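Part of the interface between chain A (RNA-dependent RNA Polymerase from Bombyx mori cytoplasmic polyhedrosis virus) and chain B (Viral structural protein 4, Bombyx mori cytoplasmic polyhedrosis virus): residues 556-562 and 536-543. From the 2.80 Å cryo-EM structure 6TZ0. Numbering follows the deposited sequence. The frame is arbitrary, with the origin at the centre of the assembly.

Chain A 556-562: TTNTKDI
Chain B 536-543: RLLPALHT

How are the two backbones arranged where they meet? The polymerase contributes the first turns of a helix, which runs from Thr A557 through Ile A562 and continues beyond, with phi/psi near -70/-30. Thr A556 (-83/-168) sits at the N-cap position, and its OG1 shares a 3.0 Å hydrogen bond with OG1 of Thr A559; Lys A560 N bonds to Thr A556 O at 3.3 Å. Chain B comes out of a helix that begins earlier and includes Arg B536 (-67/-20), continues through Leu B537 (-103/-1), then passes through Leu B538 (-126/97), Pro B539 (-79/-178) and Ala B540 (-99/63) as an irregular loop, and Leu B541 (-100/-5) leads on to His B542 (-107/173). The register is set by two CA pairs: Thr A557 CA lies 7.4 Å from Leu B541 CA, and Asn A558 CA lies 7.8 Å from Pro B539 CA. Rising numbers in one chain thus pair with falling numbers in the other.

What does Leu B541, which gives up the most surface, find on the helix? Its CA-to-CB bond points toward the polymerase stretch, and chi1 -65° (m) with chi2 176° (t) carries CD1 to the helix. There Leu B541 CD1 is 3.6 Å from Thr A557 O and 3.7 Å from Thr A557 CG2, the latter a contact of methyl against methyl. The same Leu B541 CD1 lies 3.8 Å from Asp A561 OD2, one turn further along, and 4.3 Å from Asn A558 OD1. One leucine methyl therefore meets three helix residues by van der Waals packing, while Thr A557 O also accepts a weak hydrogen bond from Asp A561 N at 3.1 Å.

How does Asn A558 reach chain B when its CA-to-CB bond points sideways? Chi1 -67° (m) and chi2 -39° bring the amide at its end nearer. Asn A558 OD1 comes within 3.3 Å of Pro B539 CD, a close approach of a polar oxygen to a ring carbon, while Asn A558 ND2 is 3.7 Å from Leu B537 O. Neither approach is a hydrogen bond; the amide lies against the proline ring and near the Leu B537 carbonyl. The CA-to-CB bond of Pro B539 points toward the polymerase stretch, the ring has a C-gamma exo pucker, and Pro B539 CG is 4.2 Å from Asp A561 OD2.

What completes the contact around Thr A557? Its CA-to-CB bond points toward chain B, and chi1 -45° (m) sets CG2 against Leu B541, with Thr A557 OG1 4.5 Å from His B542 CE1. That approach to the imidazole is oblique and distant; the histidine, with chi1 -67° (m) and chi2 100°, has its NE2 hydrogen-bonded elsewhere in the structure. Asp A561 (chi1 -153°, t; chi2 0°) likewise has OD1 satisfied elsewhere, leaving OD2 beside the leucine and proline carbons. No hydrogen bond joins the two stretches, and the 287 Å² they bury together rests on close packing.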

ATOM      1  N   THR A 556      11.521   5.481 -13.893  1.00 26.45           N
ATOM      2  CA  THR A 556      12.240   4.452 -14.629  1.00 26.45           C
ATOM      3  C   THR A 556      13.235   3.767 -13.694  1.00 26.45           C
ATOM      4  O   THR A 556      13.207   3.940 -12.474  1.00 26.45           O
ATOM      5  CB  THR A 556      12.926   5.055 -15.851  1.00 26.45           C
ATOM      6  OG1 THR A 556      13.936   5.972 -15.427  1.00 26.45           O
ATOM      7  CG2 THR A 556      11.925   5.811 -16.690  1.00 26.45           C
ATOM      8  N   THR A 557      14.135   2.968 -14.259  1.00 26.80           N
ATOM      9  CA  THR A 557      15.150   2.309 -13.447  1.00 26.80           C
ATOM     10  C   THR A 557      16.235   3.302 -13.038  1.00 26.80           C
ATOM     11  O   THR A 557      16.710   3.301 -11.888  1.00 26.80           O
ATOM     12  CB  THR A 557      15.736   1.144 -14.241  1.00 26.80           C
ATOM     13  OG1 THR A 557      14.668   0.409 -14.844  1.00 26.80           O
ATOM     14  CG2 THR A 557      16.459   0.201 -13.330  1.00 26.80           C
ATOM     15  N   ASN A 558      16.596   4.189 -13.965  1.00 25.65           N
ATOM     16  CA  ASN A 558      17.564   5.233 -13.676  1.00 25.65           C
ATOM     17  C   ASN A 558      17.017   6.260 -12.693  1.00 25.65           C
ATOM     18  O   ASN A 558      17.791   6.874 -11.952  1.00 25.65           O
ATOM     19  CB  ASN A 558      17.981   5.911 -14.971  1.00 25.65           C
ATOM     20  CG  ASN A 558      18.756   4.997 -15.875  1.00 25.65           C
ATOM     21  OD1 ASN A 558      19.572   4.215 -15.419  1.00 25.65           O
ATOM     22  ND2 ASN A 558      18.513   5.096 -17.170  1.00 25.65           N
ATOM     23  N   THR A 559      15.702   6.472 -12.675  1.00 24.11           N
ATOM     24  CA  THR A 559      15.121   7.367 -11.684  1.00 24.11           C
ATOM     25  C   THR A 559      15.177   6.746 -10.294  1.00 24.11           C
ATOM     26  O   THR A 559      15.378   7.455  -9.300  1.00 24.11           O
ATOM     27  CB  THR A 559      13.687   7.709 -12.086  1.00 24.11           C
ATOM     28  OG1 THR A 559      13.689   8.236 -13.414  1.00 24.11           O
ATOM     29  CG2 THR A 559      13.097   8.762 -11.175  1.00 24.11           C
ATOM     30  N   LYS A 560      15.038   5.420 -10.214  1.00 24.60           N
ATOM     31  CA  LYS A 560      15.252   4.703  -8.962  1.00 24.60           C
ATOM     32  C   LYS A 560      16.695   4.828  -8.488  1.00 24.60           C
ATOM     33  O   LYS A 560      16.956   4.876  -7.276  1.00 24.60           O
ATOM     34  CB  LYS A 560      14.863   3.237  -9.155  1.00 24.60           C
ATOM     35  CG  LYS A 560      15.130   2.335  -7.976  1.00 24.60           C
ATOM     36  CD  LYS A 560      14.199   2.600  -6.828  1.00 24.60           C
ATOM     37  CE  LYS A 560      14.641   1.810  -5.619  1.00 24.60           C
ATOM     38  NZ  LYS A 560      14.656   0.361  -5.906  1.00 24.60           N
ATOM     39  N   ASP A 561      17.636   4.937  -9.426  1.00 23.82           N
ATOM     40  CA  ASP A 561      19.041   5.053  -9.046  1.00 23.82           C
ATOM     41  C   ASP A 561      19.365   6.360  -8.307  1.00 23.82           C
ATOM     42  O   ASP A 561      20.333   6.386  -7.544  1.00 23.82           O
ATOM     43  CB  ASP A 561      19.909   4.913 -10.291  1.00 23.82           C
ATOM     44  CG  ASP A 561      21.284   4.369  -9.985  1.00 23.82           C
ATOM     45  OD1 ASP A 561      21.578   4.093  -8.806  1.00 23.82           O
ATOM     46  OD2 ASP A 561      22.070   4.188 -10.933  1.00 23.82           O
ATOM     47  N   ILE A 562      18.550   7.413  -8.464  1.00 22.15           N
ATOM     48  CA  ILE A 562      18.778   8.674  -7.747  1.00 22.15           C
ATOM     49  C   ILE A 562      18.596   8.478  -6.244  1.00 22.15           C
ATOM     50  O   ILE A 562      19.423   8.912  -5.435  1.00 22.15           O
ATOM     51  CB  ILE A 562      17.848   9.781  -8.278  1.00 22.15           C
ATOM     52  CG1 ILE A 562      18.135  10.091  -9.743  1.00 22.15           C
ATOM     53  CG2 ILE A 562      17.984  11.056  -7.463  1.00 22.15           C
ATOM     54  CD1 ILE A 562      17.157  11.039 -10.369  1.00 22.15           C
TER
ATOM     55  N   ARG B 536      26.394   5.231 -20.823  1.00 27.22           N
ATOM     56  CA  ARG B 536      25.828   6.295 -20.006  1.00 27.22           C
ATOM     57  C   ARG B 536      24.339   6.085 -19.747  1.00 27.22           C
ATOM     58  O   ARG B 536      23.803   6.625 -18.778  1.00 27.22           O
ATOM     59  CB  ARG B 536      26.112   7.643 -20.686  1.00 27.22           C
ATOM     60  CG  ARG B 536      25.706   8.909 -19.937  1.00 27.22           C
ATOM     61  CD  ARG B 536      26.285  10.138 -20.609  1.00 27.22           C
ATOM     62  NE  ARG B 536      25.874  11.383 -19.975  1.00 27.22           N
ATOM     63  CZ  ARG B 536      24.871  12.137 -20.402  1.00 27.22           C
ATOM     64  NH1 ARG B 536      24.188  11.779 -21.474  1.00 27.22           N
ATOM     65  NH2 ARG B 536      24.556  13.252 -19.765  1.00 27.22           N
ATOM     66  N   LEU B 537      23.662   5.278 -20.556  1.00 25.93           N
ATOM     67  CA  LEU B 537      22.267   4.967 -20.282  1.00 25.93           C
ATOM     68  C   LEU B 537      22.032   3.588 -19.668  1.00 25.93           C
ATOM     69  O   LEU B 537      20.882   3.255 -19.381  1.00 25.93           O
ATOM     70  CB  LEU B 537      21.449   5.092 -21.558  1.00 25.93           C
ATOM     71  CG  LEU B 537      21.275   6.475 -22.146  1.00 25.93           C
ATOM     72  CD1 LEU B 537      20.590   6.319 -23.462  1.00 25.93           C
ATOM     73  CD2 LEU B 537      20.461   7.323 -21.194  1.00 25.93           C
ATOM     74  N   LEU B 538      23.069   2.780 -19.457  1.00 24.25           N
ATOM     75  CA  LEU B 538      22.908   1.419 -18.939  1.00 24.25           C
ATOM     76  C   LEU B 538      23.758   1.202 -17.695  1.00 24.25           C
ATOM     77  O   LEU B 538      24.959   0.904 -17.802  1.00 24.25           O
ATOM     78  CB  LEU B 538      23.267   0.380 -19.997  1.00 24.25           C
ATOM     79  CG  LEU B 538      23.185  -1.125 -19.703  1.00 24.25           C
ATOM     80  CD1 LEU B 538      21.773  -1.585 -19.453  1.00 24.25           C
ATOM     81  CD2 LEU B 538      23.798  -1.937 -20.821  1.00 24.25           C
ATOM     82  N   PRO B 539      23.188   1.337 -16.508  1.00 24.72           N
ATOM     83  CA  PRO B 539      23.855   0.874 -15.291  1.00 24.72           C
ATOM     84  C   PRO B 539      23.706  -0.635 -15.143  1.00 24.72           C
ATOM     85  O   PRO B 539      23.120  -1.315 -15.979  1.00 24.72           O
ATOM     86  CB  PRO B 539      23.100   1.597 -14.181  1.00 24.72           C
ATOM     87  CG  PRO B 539      22.425   2.699 -14.833  1.00 24.72           C
ATOM     88  CD  PRO B 539      22.087   2.253 -16.197  1.00 24.72           C
ATOM     89  N   ALA B 540      24.245  -1.150 -14.048  1.00 26.61           N
ATOM     90  CA  ALA B 540      24.091  -2.561 -13.704  1.00 26.61           C
ATOM     91  C   ALA B 540      22.989  -2.738 -12.664  1.00 26.61           C
ATOM     92  O   ALA B 540      23.219  -3.189 -11.548  1.00 26.61           O
ATOM     93  CB  ALA B 540      25.416  -3.127 -13.206  1.00 26.61           C
ATOM     94  N   LEU B 541      21.770  -2.380 -13.050  1.00 25.48           N
ATOM     95  CA  LEU B 541      20.641  -2.403 -12.133  1.00 25.48           C
ATOM     96  C   LEU B 541      19.770  -3.640 -12.286  1.00 25.48           C
ATOM     97  O   LEU B 541      18.839  -3.819 -11.502  1.00 25.48           O
ATOM     98  CB  LEU B 541      19.800  -1.136 -12.304  1.00 25.48           C
ATOM     99  CG  LEU B 541      20.550   0.137 -11.897  1.00 25.48           C
ATOM    100  CD1 LEU B 541      19.755   1.391 -12.155  1.00 25.48           C
ATOM    101  CD2 LEU B 541      20.963   0.079 -10.448  1.00 25.48           C
ATOM    102  N   HIS B 542      20.051  -4.498 -13.260  1.00 26.79           N
ATOM    103  CA  HIS B 542      19.454  -5.822 -13.330  1.00 26.79           C
ATOM    104  C   HIS B 542      20.495  -6.867 -12.963  1.00 26.79           C
ATOM    105  O   HIS B 542      21.671  -6.550 -12.770  1.00 26.79           O
ATOM    106  CB  HIS B 542      18.866  -6.086 -14.715  1.00 26.79           C
ATOM    107  CG  HIS B 542      17.690  -5.220 -15.028  1.00 26.79           C
ATOM    108  ND1 HIS B 542      17.781  -4.089 -15.806  1.00 26.79           N
ATOM    109  CD2 HIS B 542      16.412  -5.274 -14.591  1.00 26.79           C
ATOM    110  CE1 HIS B 542      16.594  -3.516 -15.882  1.00 26.79           C
ATOM    111  NE2 HIS B 542      15.748  -4.212 -15.149  1.00 26.79           N
ATOM    112  N   THR B 543      20.050  -8.116 -12.843  1.00 24.55           N
ATOM    113  CA  THR B 543      20.925  -9.172 -12.348  1.00 24.55           C
ATOM    114  C   THR B 543      21.983  -9.509 -13.390  1.00 24.55           C
ATOM    115  O   THR B 543      21.674  -9.690 -14.568  1.00 24.55           O
ATOM    116  CB  THR B 543      20.126 -10.425 -12.001  1.00 24.55           C
ATOM    117  OG1 THR B 543      19.672 -11.045 -13.204  1.00 24.55           O
ATOM    118  CG2 THR B 543      18.921 -10.063 -11.181  1.00 24.55           C
TER